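Local coordinates for Rho-class glutathione S-transferase (Laternula elliptica, PDB 3QAV), which probably conjugates glutathione to electrophilic compounds, working as a dimeric cytosolic glutathione transferase, at residues Glu153-Asp156 with Lys157-Glu161; Val186-Phe189 with Pro190-Leu194; Arg115-Val118 with Tyr119-Phe123; Cys95-Leu98 with Glu99-Pro103; Trp165-Tyr168 with Leu169-Thr172. All blocks are in the same frame, centred on the assembly; numbering follows the deposited sequence.

Contact 1 (Glu153-Asp156 with Lys157-Glu161); sequences EKKD and KAHVE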
# COMPACT_ATOMS: atom_id res chain seq x y z
N GLU A 153 -21.35 -11.01 5.95
CA GLU A 153 -20.52 -10.61 4.83
C GLU A 153 -19.06 -10.51 5.24
O GLU A 153 -18.19 -11.16 4.65
CB GLU A 153 -20.97 -9.25 4.28
CG GLU A 153 -22.11 -9.32 3.28
CD GLU A 153 -21.72 -10.04 2.01
OE1 GLU A 153 -21.35 -11.23 2.09
OE2 GLU A 153 -21.77 -9.41 0.93
N LYS A 154 -18.80 -9.70 6.25
CA LYS A 154 -17.45 -9.48 6.75
C LYS A 154 -16.74 -10.77 7.11
O LYS A 154 -15.66 -11.05 6.58
CB LYS A 154 -17.50 -8.54 7.95
CG LYS A 154 -18.12 -7.19 7.60
CD LYS A 154 -18.14 -6.24 8.78
CE LYS A 154 -18.70 -4.88 8.37
NZ LYS A 154 -17.88 -4.24 7.30
N LYS A 155 -17.32 -11.56 7.99
CA LYS A 155 -16.70 -12.82 8.39
C LYS A 155 -16.40 -13.65 7.15
O LYS A 155 -15.30 -14.20 7.01
CB LYS A 155 -17.61 -13.60 9.34
CG LYS A 155 -16.94 -14.82 9.94
CD LYS A 155 -17.74 -15.37 11.11
CE LYS A 155 -17.02 -16.53 11.77
NZ LYS A 155 -17.76 -17.00 12.98
N ASP A 156 -17.37 -13.74 6.25
CA ASP A 156 -17.23 -14.50 5.01
C ASP A 156 -16.13 -13.94 4.12
O ASP A 156 -15.42 -14.69 3.46
CB ASP A 156 -18.55 -14.50 4.23
CG ASP A 156 -19.51 -15.56 4.71
OD1 ASP A 156 -20.64 -15.62 4.17
OD2 ASP A 156 -19.14 -16.34 5.62
N LYS A 157 -16.00 -12.62 4.10
CA LYS A 157 -14.98 -11.98 3.28
C LYS A 157 -13.59 -12.27 3.84
O LYS A 157 -12.63 -12.38 3.08
CB LYS A 157 -15.20 -10.47 3.20
CG LYS A 157 -16.31 -10.07 2.24
CD LYS A 157 -16.29 -8.58 1.93
CE LYS A 157 -17.30 -8.25 0.84
NZ LYS A 157 -17.27 -6.81 0.45
N ALA A 158 -13.49 -12.41 5.15
CA ALA A 158 -12.22 -12.70 5.80
C ALA A 158 -11.78 -14.09 5.39
O ALA A 158 -10.60 -14.32 5.13
CB ALA A 158 -12.37 -12.63 7.32
N HIS A 159 -12.74 -15.01 5.31
CA HIS A 159 -12.45 -16.38 4.92
C HIS A 159 -12.00 -16.45 3.47
O HIS A 159 -11.12 -17.24 3.12
CB HIS A 159 -13.69 -17.26 5.14
CG HIS A 159 -13.94 -17.59 6.58
ND1 HIS A 159 -15.09 -18.21 7.01
CD2 HIS A 159 -13.18 -17.41 7.68
CE1 HIS A 159 -15.03 -18.40 8.32
NE2 HIS A 159 -13.88 -17.92 8.75
N VAL A 160 -12.60 -15.62 2.61
CA VAL A 160 -12.22 -15.61 1.20
C VAL A 160 -10.78 -15.14 1.05
O VAL A 160 -9.97 -15.76 0.36
CB VAL A 160 -13.14 -14.69 0.38
CG1 VAL A 160 -12.61 -14.56 -1.04
CG2 VAL A 160 -14.55 -15.25 0.37
N GLU A 161 -10.45 -14.03 1.70
CA GLU A 161 -9.10 -13.49 1.64
C GLU A 161 -8.07 -14.53 2.08
O GLU A 161 -7.09 -14.77 1.37
CB GLU A 161 -9.01 -12.26 2.54
CG GLU A 161 -7.64 -11.60 2.58
CD GLU A 161 -7.17 -11.11 1.22
OE1 GLU A 161 -7.98 -10.53 0.46
OE2 GLU A 161 -5.97 -11.29 0.92
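E153 meets K157 one turn further along, and their bond is the first of four successive i to i+4 hydrogen bonds in this part of helix 148-172, the long helix of the all-helical C-terminal domain of the glutathione transferase fold. E153 O accepts the N-H of K157 at 2.7 Å. The side chain of K157 starts against that same oxygen: with CG anti to the carbonyl carbon (chi1 -78°), K157 CG rests 3.2 Å from E153 O before the chain runs on extended. Their charged ends stay apart, E153 OE2 lying 5.2 Å from K157 NZ, so any attraction between them is probably weak.

The next carbonyl, K154 O, takes A158 N at 2.9 Å. The side chain of K154 leaves this turn for helix 133-141, where it packs on Y138, while the buried methyl of A158 touches L242.

K155 does two things with one oxygen. K155 O receives H159 N at 3.2 Å, plus a weak second bond from A158 N, and it also sits 3.7 Å above one face of the H159 imidazole, nearer its CG corner than its centre. The polar ends of both side chains turn to the C-terminal tail, K155 NZ to the carbonyl of D241 and H159 NE2 to that of L242, so two successive tail carbonyls are held by one helical turn.

D156 completes the series. D156 O accepts V160 N at 3.1 Å, the donor tilted 23° from the carbonyl plane, and the V160 CG2 methyl lies 3.3 Å from the same D156 O.

Contact 2 (Val186-Phe189 with Pro190-Leu194); sequences VFFF and PMVAL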
# COMPACT_ATOMS: atom_id res chain seq x y z
N VAL A 186 8.23 -10.91 4.89
CA VAL A 186 8.41 -9.82 5.84
C VAL A 186 7.08 -9.07 5.97
O VAL A 186 6.68 -8.63 7.05
CB VAL A 186 9.49 -8.83 5.35
CG1 VAL A 186 9.41 -7.54 6.12
CG2 VAL A 186 10.87 -9.46 5.49
N PHE A 187 6.39 -8.93 4.84
CA PHE A 187 5.11 -8.23 4.82
C PHE A 187 3.98 -9.12 5.29
O PHE A 187 3.09 -8.69 6.02
CB PHE A 187 4.79 -7.75 3.39
CG PHE A 187 5.59 -6.56 2.94
CD1 PHE A 187 6.98 -6.56 3.01
CD2 PHE A 187 4.95 -5.43 2.42
CE1 PHE A 187 7.72 -5.46 2.57
CE2 PHE A 187 5.68 -4.33 1.98
CZ PHE A 187 7.07 -4.35 2.06
N PHE A 188 4.02 -10.38 4.88
CA PHE A 188 2.95 -11.32 5.20
C PHE A 188 2.85 -11.81 6.63
O PHE A 188 1.83 -11.66 7.28
CB PHE A 188 3.05 -12.52 4.26
CG PHE A 188 1.94 -13.51 4.41
CD1 PHE A 188 0.62 -13.13 4.19
CD2 PHE A 188 2.20 -14.83 4.74
CE1 PHE A 188 -0.42 -14.05 4.31
CE2 PHE A 188 1.17 -15.76 4.86
CZ PHE A 188 -0.14 -15.37 4.64
N PHE A 189 3.93 -12.42 7.12
CA PHE A 189 3.94 -12.98 8.46
C PHE A 189 3.39 -12.10 9.59
O PHE A 189 2.54 -12.54 10.36
CB PHE A 189 5.35 -13.43 8.83
CG PHE A 189 5.46 -13.94 10.22
CD1 PHE A 189 4.99 -15.21 10.54
CD2 PHE A 189 5.97 -13.13 11.23
CE1 PHE A 189 5.04 -15.67 11.85
CE2 PHE A 189 6.02 -13.57 12.53
CZ PHE A 189 5.55 -14.84 12.85
N PRO A 190 3.88 -10.86 9.72
CA PRO A 190 3.36 -10.02 10.79
C PRO A 190 1.83 -10.00 10.82
O PRO A 190 1.20 -9.98 11.88
CB PRO A 190 3.95 -8.65 10.48
CG PRO A 190 5.31 -9.02 9.94
CD PRO A 190 4.98 -10.18 9.00
N MET A 191 1.23 -9.99 9.63
CA MET A 191 -0.21 -9.97 9.54
C MET A 191 -0.80 -11.28 10.04
O MET A 191 -1.85 -11.29 10.67
CB MET A 191 -0.63 -9.67 8.10
CG MET A 191 -0.24 -8.27 7.67
SD MET A 191 -0.79 -7.86 6.02
CE MET A 191 -2.31 -7.02 6.37
N VAL A 192 -0.12 -12.39 9.75
CA VAL A 192 -0.60 -13.69 10.22
C VAL A 192 -0.42 -13.80 11.74
O VAL A 192 -1.31 -14.28 12.44
CB VAL A 192 0.13 -14.85 9.52
CG1 VAL A 192 -0.35 -16.19 10.08
CG2 VAL A 192 -0.14 -14.80 8.01
N ALA A 193 0.72 -13.34 12.25
CA ALA A 193 1.00 -13.38 13.69
C ALA A 193 -0.06 -12.58 14.45
O ALA A 193 -0.51 -12.97 15.54
CB ALA A 193 2.38 -12.81 13.98
N LEU A 194 -0.46 -11.45 13.86
CA LEU A 194 -1.48 -10.59 14.45
C LEU A 194 -2.80 -11.35 14.49
O LEU A 194 -3.53 -11.30 15.47
CB LEU A 194 -1.63 -9.32 13.61
CG LEU A 194 -2.55 -8.21 14.11
CD1 LEU A 194 -1.95 -7.56 15.35
CD2 LEU A 194 -2.73 -7.17 13.02
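The ring of F188 lies broadside to V192 and receives the CG2 methyl of V192 over its face in a CH-pi contact. V192 CG2 is 3.6 Å from the centroid of the F188 ring and displaced toward the CZ rim. The CG of F188 is anti to the backbone N (chi1 -175°), which swings the ring outward and somewhat toward the next turn, within reach of V192. The ring of F188 also stacks with W165 of helix 148-172.

F189 repeats the pattern one residue later: its ring is presented face-on to A193, whose CB stands 4.3 Å from the F189 ring centroid. P190 crosses the F189 side chain at about a right angle, with F189 CB 3.3 Å from P190 CD.

This is a proline kink in helix 183-197, at the core of the C-terminal domain. P190 has no N-H to give the previous turn, and its CD is pressed to 3.0 Å from V186 O instead. M191 N makes only a weak bond to F188 O; the i to i+4 pattern resumes with V192 N to F188 O at 3.2 Å and A193 N to F189 O at 2.7 Å.

Replacing F189 by an alanine would probably strip the A193 methyl of the face it rests on and leave W39, which meets this ring edge-to-face, beside a gap. F189 also packs on Y213 and M216 of helix 207-217.

Contact 3 (Arg115-Val118 with Tyr119-Phe123); sequences RAKV and YQRMF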
# COMPACT_ATOMS: atom_id res chain seq x y z
N ARG A 115 11.28 -12.14 -9.12
CA ARG A 115 11.17 -10.95 -8.29
C ARG A 115 9.78 -10.34 -8.43
O ARG A 115 9.21 -9.82 -7.46
CB ARG A 115 12.20 -9.89 -8.70
CG ARG A 115 13.65 -10.24 -8.40
CD ARG A 115 14.59 -9.24 -9.06
NE ARG A 115 14.48 -7.92 -8.47
CZ ARG A 115 15.21 -7.50 -7.44
NH1 ARG A 115 15.04 -6.28 -6.95
NH2 ARG A 115 16.12 -8.31 -6.90
N ALA A 116 9.24 -10.41 -9.64
CA ALA A 116 7.91 -9.88 -9.92
C ALA A 116 6.88 -10.56 -9.01
O ALA A 116 5.96 -9.91 -8.51
CB ALA A 116 7.56 -10.09 -11.38
N LYS A 117 7.03 -11.86 -8.80
CA LYS A 117 6.10 -12.58 -7.94
C LYS A 117 6.28 -12.18 -6.47
O LYS A 117 5.31 -12.14 -5.72
CB LYS A 117 6.27 -14.09 -8.10
CG LYS A 117 5.50 -14.91 -7.07
CD LYS A 117 4.02 -14.61 -7.08
CE LYS A 117 3.38 -15.06 -8.39
NZ LYS A 117 3.63 -16.51 -8.62
N VAL A 118 7.52 -11.88 -6.06
CA VAL A 118 7.77 -11.45 -4.68
C VAL A 118 7.06 -10.10 -4.47
O VAL A 118 6.34 -9.93 -3.49
CB VAL A 118 9.29 -11.30 -4.39
CG1 VAL A 118 9.51 -10.68 -3.02
CG2 VAL A 118 9.97 -12.69 -4.44
N TYR A 119 7.26 -9.17 -5.40
CA TYR A 119 6.60 -7.86 -5.34
C TYR A 119 5.08 -8.08 -5.31
O TYR A 119 4.37 -7.46 -4.53
CB TYR A 119 6.97 -7.01 -6.56
CG TYR A 119 8.35 -6.36 -6.53
CD1 TYR A 119 9.21 -6.46 -7.62
CD2 TYR A 119 8.76 -5.60 -5.44
CE1 TYR A 119 10.45 -5.81 -7.63
CE2 TYR A 119 10.00 -4.93 -5.44
CZ TYR A 119 10.84 -5.05 -6.54
OH TYR A 119 12.05 -4.39 -6.54
N GLN A 120 4.58 -8.97 -6.16
CA GLN A 120 3.14 -9.23 -6.18
C GLN A 120 2.63 -9.61 -4.79
O GLN A 120 1.68 -9.01 -4.28
CB GLN A 120 2.80 -10.35 -7.18
CG GLN A 120 1.39 -10.94 -7.01
CD GLN A 120 0.26 -9.97 -7.40
OE1 GLN A 120 -0.88 -10.12 -6.95
NE2 GLN A 120 0.58 -9.00 -8.25
N ARG A 121 3.26 -10.61 -4.17
CA ARG A 121 2.84 -11.05 -2.84
C ARG A 121 2.96 -9.94 -1.78
O ARG A 121 2.05 -9.74 -0.99
CB ARG A 121 3.65 -12.28 -2.41
CG ARG A 121 3.39 -13.52 -3.29
CD ARG A 121 2.03 -14.17 -2.99
NE ARG A 121 0.94 -13.68 -3.82
CZ ARG A 121 0.53 -14.26 -4.95
NH1 ARG A 121 -0.49 -13.73 -5.63
NH2 ARG A 121 1.12 -15.37 -5.39
N MET A 122 4.07 -9.21 -1.79
CA MET A 122 4.29 -8.11 -0.85
C MET A 122 3.10 -7.14 -0.78
O MET A 122 2.48 -6.95 0.27
CB MET A 122 5.52 -7.29 -1.24
CG MET A 122 6.85 -7.92 -0.95
SD MET A 122 8.16 -7.04 -1.83
CE MET A 122 7.96 -5.38 -1.17
N PHE A 123 2.81 -6.51 -1.92
CA PHE A 123 1.75 -5.52 -2.01
C PHE A 123 0.33 -6.07 -1.90
O PHE A 123 -0.59 -5.36 -1.51
CB PHE A 123 1.96 -4.70 -3.29
CG PHE A 123 3.32 -4.03 -3.34
CD1 PHE A 123 4.26 -4.38 -4.29
CD2 PHE A 123 3.67 -3.09 -2.37
CE1 PHE A 123 5.55 -3.82 -4.28
CE2 PHE A 123 4.94 -2.52 -2.35
CZ PHE A 123 5.89 -2.89 -3.30
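R115 and Y119, a turn apart on helix 112-124, run side by side and deliver their polar ends to the same carboxylate across the dimer interface: E100 of the second subunit forms a salt bridge with R115 NE and a hydrogen bond with Y119 OH. The two groups stand steeply to one another, guanidinium and ring planes 76° apart, with R115 NH1 3.6 Å from Y119 OH. Beneath them are the usual i to i+4 hydrogen bonds of an alpha helix, in which Y119 N reaches R115 O at 2.9 Å in an almost straight bond.

On another side of the helix, R121 is bound by a salt bridge to E124 and makes a cation-pi contact with Y168. K117 travels alongside it in the same direction, its methylene K117 CD 3.4 Å from R121 NH2. Bends at chi2, chi3 and chi4 curl the lysine, and K117 NZ ends 4.2 Å from R121 NH2, a like-charge pair that E124 probably helps to offset. A leucine in place of R121 would probably leave E124 without this cation and the Y168 ring without its charged partner.

Packing takes over at V118 and M122, whose side chains face F108 and helix 183-197. M122 N is bonded to V118 O at 2.9 Å. The methionine CG lies 3.3 Å from V118 O, and beyond it M122 SD touches V118 CG1 at 4.1 Å.

Contact 4 (Cys95-Leu98 with Glu99-Pro103); sequences CMYL and EEKYP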
# COMPACT_ATOMS: atom_id res chain seq x y z
N CYS A 95 11.95 -0.50 4.01
CA CYS A 95 12.35 -1.84 3.59
C CYS A 95 13.05 -1.81 2.24
O CYS A 95 14.07 -2.45 2.06
CB CYS A 95 11.14 -2.77 3.53
SG CYS A 95 10.50 -3.18 5.18
N MET A 96 12.50 -1.05 1.29
CA MET A 96 13.09 -0.95 -0.03
C MET A 96 14.47 -0.29 0.04
O MET A 96 15.40 -0.72 -0.63
CB MET A 96 12.18 -0.17 -0.98
CG MET A 96 10.95 -0.97 -1.43
SD MET A 96 11.37 -2.64 -2.02
CE MET A 96 12.07 -2.25 -3.62
N TYR A 97 14.59 0.75 0.86
CA TYR A 97 15.87 1.44 1.03
C TYR A 97 16.94 0.52 1.60
O TYR A 97 18.09 0.54 1.16
CB TYR A 97 15.71 2.64 1.96
CG TYR A 97 17.02 3.14 2.52
CD1 TYR A 97 17.91 3.89 1.74
CD2 TYR A 97 17.39 2.83 3.83
CE1 TYR A 97 19.13 4.31 2.26
CE2 TYR A 97 18.61 3.25 4.36
CZ TYR A 97 19.48 3.99 3.56
OH TYR A 97 20.67 4.40 4.10
N LEU A 98 16.55 -0.27 2.60
CA LEU A 98 17.48 -1.20 3.25
C LEU A 98 17.96 -2.28 2.28
O LEU A 98 19.13 -2.67 2.31
CB LEU A 98 16.82 -1.86 4.46
CG LEU A 98 16.47 -0.96 5.65
CD1 LEU A 98 15.80 -1.81 6.72
CD2 LEU A 98 17.72 -0.28 6.22
N GLU A 99 17.05 -2.78 1.44
CA GLU A 99 17.40 -3.82 0.47
C GLU A 99 18.37 -3.25 -0.56
O GLU A 99 19.27 -3.95 -1.03
CB GLU A 99 16.13 -4.32 -0.23
CG GLU A 99 16.38 -5.31 -1.38
CD GLU A 99 16.98 -6.63 -0.91
OE1 GLU A 99 17.15 -6.82 0.31
OE2 GLU A 99 17.29 -7.47 -1.78
N GLU A 100 18.19 -1.98 -0.91
CA GLU A 100 19.06 -1.32 -1.88
C GLU A 100 20.39 -0.84 -1.30
O GLU A 100 21.42 -0.91 -1.97
CB GLU A 100 18.32 -0.14 -2.52
CG GLU A 100 17.52 -0.49 -3.76
CD GLU A 100 16.76 0.69 -4.32
OE1 GLU A 100 17.23 1.84 -4.13
OE2 GLU A 100 15.70 0.48 -4.95
N LYS A 101 20.36 -0.35 -0.07
CA LYS A 101 21.57 0.15 0.58
C LYS A 101 22.47 -0.95 1.12
O LYS A 101 23.69 -0.80 1.14
CB LYS A 101 21.19 1.09 1.72
CG LYS A 101 22.37 1.71 2.45
CD LYS A 101 23.15 2.66 1.55
CE LYS A 101 24.12 3.50 2.37
NZ LYS A 101 24.73 4.59 1.56
N TYR A 102 21.88 -2.06 1.57
CA TYR A 102 22.66 -3.17 2.11
C TYR A 102 22.31 -4.43 1.33
O TYR A 102 21.49 -5.24 1.75
CB TYR A 102 22.35 -3.36 3.60
CG TYR A 102 22.51 -2.10 4.43
CD1 TYR A 102 21.47 -1.18 4.54
CD2 TYR A 102 23.71 -1.83 5.10
CE1 TYR A 102 21.62 -0.01 5.30
CE2 TYR A 102 23.87 -0.67 5.86
CZ TYR A 102 22.82 0.23 5.96
OH TYR A 102 22.98 1.38 6.70
N PRO A 103 22.94 -4.61 0.16
CA PRO A 103 22.70 -5.76 -0.71
C PRO A 103 23.37 -7.07 -0.31
O PRO A 103 23.16 -8.09 -0.97
CB PRO A 103 23.19 -5.25 -2.06
CG PRO A 103 24.40 -4.44 -1.66
CD PRO A 103 23.91 -3.68 -0.44
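Y97 and K101 both hold CG anti to the backbone N (chi1 162° and -178°), and the two side chains therefore run side by side in one direction. The K101 CB methylene comes to lie over the tyrosine face, 4.1 Å from the Y97 ring centroid, in a CH-pi contact displaced from the ring centre toward CE1 and CZ. The same first torsion puts K101 CG 3.6 Å from Y97 OH, and the bend at chi2 keeps CD and CE beside that hydroxyl.

At Y102 the first torsion is different: CG stands beside the backbone N (chi1 -53°), which brings the ring back to L98, where its edge meets L98 O nearly in the ring plane. Y102 CD1 is 3.6 Å from L98 O, while Y102 CE1 touches L98 CD2 at 4.0 Å. Y102 N closes the turn with a hydrogen bond of 2.9 Å to L98 O. Both phenols end at one acceptor, OD1 of D83 on strand 80-83, which ties this turn to the sheet.

Y102 is the first residue to leave helical geometry. The arrangement is thus the last turn of helix 91-101, the helix that follows the beta hairpin in the thioredoxin-like N-terminal domain and that begins at S91, a glutathione-binding residue.

Contact 5 (Trp165-Tyr168 with Leu169-Thr172); sequences WENY and LKQT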
# COMPACT_ATOMS: atom_id res chain seq x y z
N TRP A 165 -4.23 -16.89 0.35
CA TRP A 165 -2.93 -17.17 0.94
C TRP A 165 -2.76 -18.65 1.25
O TRP A 165 -1.65 -19.19 1.13
CB TRP A 165 -2.74 -16.30 2.20
CG TRP A 165 -2.95 -14.84 1.90
CD1 TRP A 165 -4.09 -14.13 2.08
CD2 TRP A 165 -2.02 -13.96 1.26
NE1 TRP A 165 -3.94 -12.85 1.59
CE2 TRP A 165 -2.67 -12.72 1.08
CE3 TRP A 165 -0.70 -14.09 0.82
CZ2 TRP A 165 -2.05 -11.62 0.48
CZ3 TRP A 165 -0.07 -13.00 0.22
CH2 TRP A 165 -0.75 -11.78 0.06
N GLU A 166 -3.84 -19.31 1.64
CA GLU A 166 -3.80 -20.74 1.91
C GLU A 166 -3.32 -21.42 0.63
O GLU A 166 -2.40 -22.25 0.64
CB GLU A 166 -5.20 -21.25 2.27
CG GLU A 166 -5.32 -22.75 2.55
CD GLU A 166 -4.61 -23.18 3.83
OE1 GLU A 166 -4.51 -22.36 4.76
OE2 GLU A 166 -4.19 -24.35 3.92
N ASN A 167 -3.93 -21.03 -0.49
CA ASN A 167 -3.58 -21.57 -1.80
C ASN A 167 -2.13 -21.29 -2.16
O ASN A 167 -1.40 -22.18 -2.58
CB ASN A 167 -4.47 -20.97 -2.88
CG ASN A 167 -5.85 -21.60 -2.92
OD1 ASN A 167 -6.73 -21.14 -3.65
ND2 ASN A 167 -6.04 -22.66 -2.14
N TYR A 168 -1.72 -20.03 -2.00
CA TYR A 168 -0.34 -19.64 -2.32
C TYR A 168 0.65 -20.53 -1.57
O TYR A 168 1.55 -21.11 -2.17
CB TYR A 168 -0.10 -18.17 -1.92
CG TYR A 168 -1.00 -17.16 -2.61
CD1 TYR A 168 -1.32 -15.95 -1.98
CD2 TYR A 168 -1.51 -17.39 -3.88
CE1 TYR A 168 -2.12 -15.01 -2.60
CE2 TYR A 168 -2.32 -16.45 -4.52
CZ TYR A 168 -2.62 -15.26 -3.87
OH TYR A 168 -3.41 -14.33 -4.49
N LEU A 169 0.46 -20.64 -0.26
CA LEU A 169 1.34 -21.47 0.56
C LEU A 169 1.26 -22.94 0.14
O LEU A 169 2.26 -23.67 0.16
CB LEU A 169 1.00 -21.30 2.04
CG LEU A 169 1.48 -19.94 2.57
CD1 LEU A 169 0.81 -19.61 3.89
CD2 LEU A 169 3.01 -19.96 2.72
N LYS A 170 0.06 -23.36 -0.25
CA LYS A 170 -0.12 -24.74 -0.70
C LYS A 170 0.76 -24.93 -1.93
O LYS A 170 1.53 -25.88 -2.01
CB LYS A 170 -1.59 -25.01 -1.03
CG LYS A 170 -1.91 -26.48 -1.29
CD LYS A 170 -3.40 -26.72 -1.47
CE LYS A 170 -4.17 -26.42 -0.18
NZ LYS A 170 -5.64 -26.63 -0.32
N GLN A 171 0.65 -23.99 -2.88
CA GLN A 171 1.43 -24.04 -4.12
C GLN A 171 2.94 -24.02 -3.94
O GLN A 171 3.65 -24.75 -4.63
CB GLN A 171 1.05 -22.88 -5.04
CG GLN A 171 -0.36 -22.91 -5.58
CD GLN A 171 -0.60 -21.79 -6.58
OE1 GLN A 171 -1.72 -21.60 -7.06
NE2 GLN A 171 0.45 -21.05 -6.90
N THR A 172 3.45 -23.19 -3.03
CA THR A 172 4.90 -23.12 -2.83
C THR A 172 5.42 -24.26 -1.97
O THR A 172 6.53 -24.75 -2.19
CB THR A 172 5.33 -21.81 -2.12
OG1 THR A 172 4.73 -21.75 -0.82
CG2 THR A 172 4.93 -20.60 -2.94
O HOH W 1 -6.40 -25.88 2.90
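L169 lies back along the turn against the carbonyl of W165. L169 CB starts 3.5 Å from W165 O. With CG anti to the carbonyl carbon (chi1 -74°), L169 CG stays 3.5 Å from W165 O, and L169 CD1 remains 3.7 Å from W165 O. The branches go on to I209 and Y212 of helix 207-217, and CD1 also packs on the F188 ring of helix 183-197. Under this hydrocarbon, L169 N donates to W165 O at 2.9 Å in an almost straight bond, so one oxygen is both hydrogen-bonded and lined by the leucine.

The next i to i+4 pair joins E166 and K170. K170 N bonds to E166 O at 2.8 Å, and the lysine chain bends at chi3 to carry its ammonium back toward the glutamate. A water bridges the gap: it donates to E166 OE2 at 2.9 Å and accepts a weak bond from K170 NZ. The charged atoms themselves stay separated, E166 OE2 and K170 NZ being 5.0 Å apart, which suggests a softened, solvent-mediated attraction. The glutamate has a firmer partner in the backbone N of N208, close to the start of helix 207-217.

Y168 O takes T172 N at 2.9 Å, while the Y168 side chain sends its CE1 over one face of the W165 indole and its hydroxyl to E124. T172 OG1 is hydrogen-bonded to F175 O and G174 N, tying the helix end to the residues just beyond. This is the C-terminal end of helix 148-172, in the helical bundle that forms the C-terminal domain of the glutathione transferase fold.

How the contacts relate
From the N terminus the contacts run 4, 3, 1, 5, 2, strictly in series: each stays within one helix, so none closes a long loop and none nests or crosses. Contact 4 ends a helix of the N-terminal domain. It touches contact 3 on the following helix, Y119 OH lying 3.6 Å from M96 CE, and both also meet the second subunit. Contacts 1 and 5 share helix 148-172, contact 1 lying out at the surface. Contact 2 is deepest, its centre about 4 Å from that of the chain, and it packs on both contact 3 and contact 5. Contacts 3 and 5 also touch, so 2, 3 and 5 join three helices around a common core.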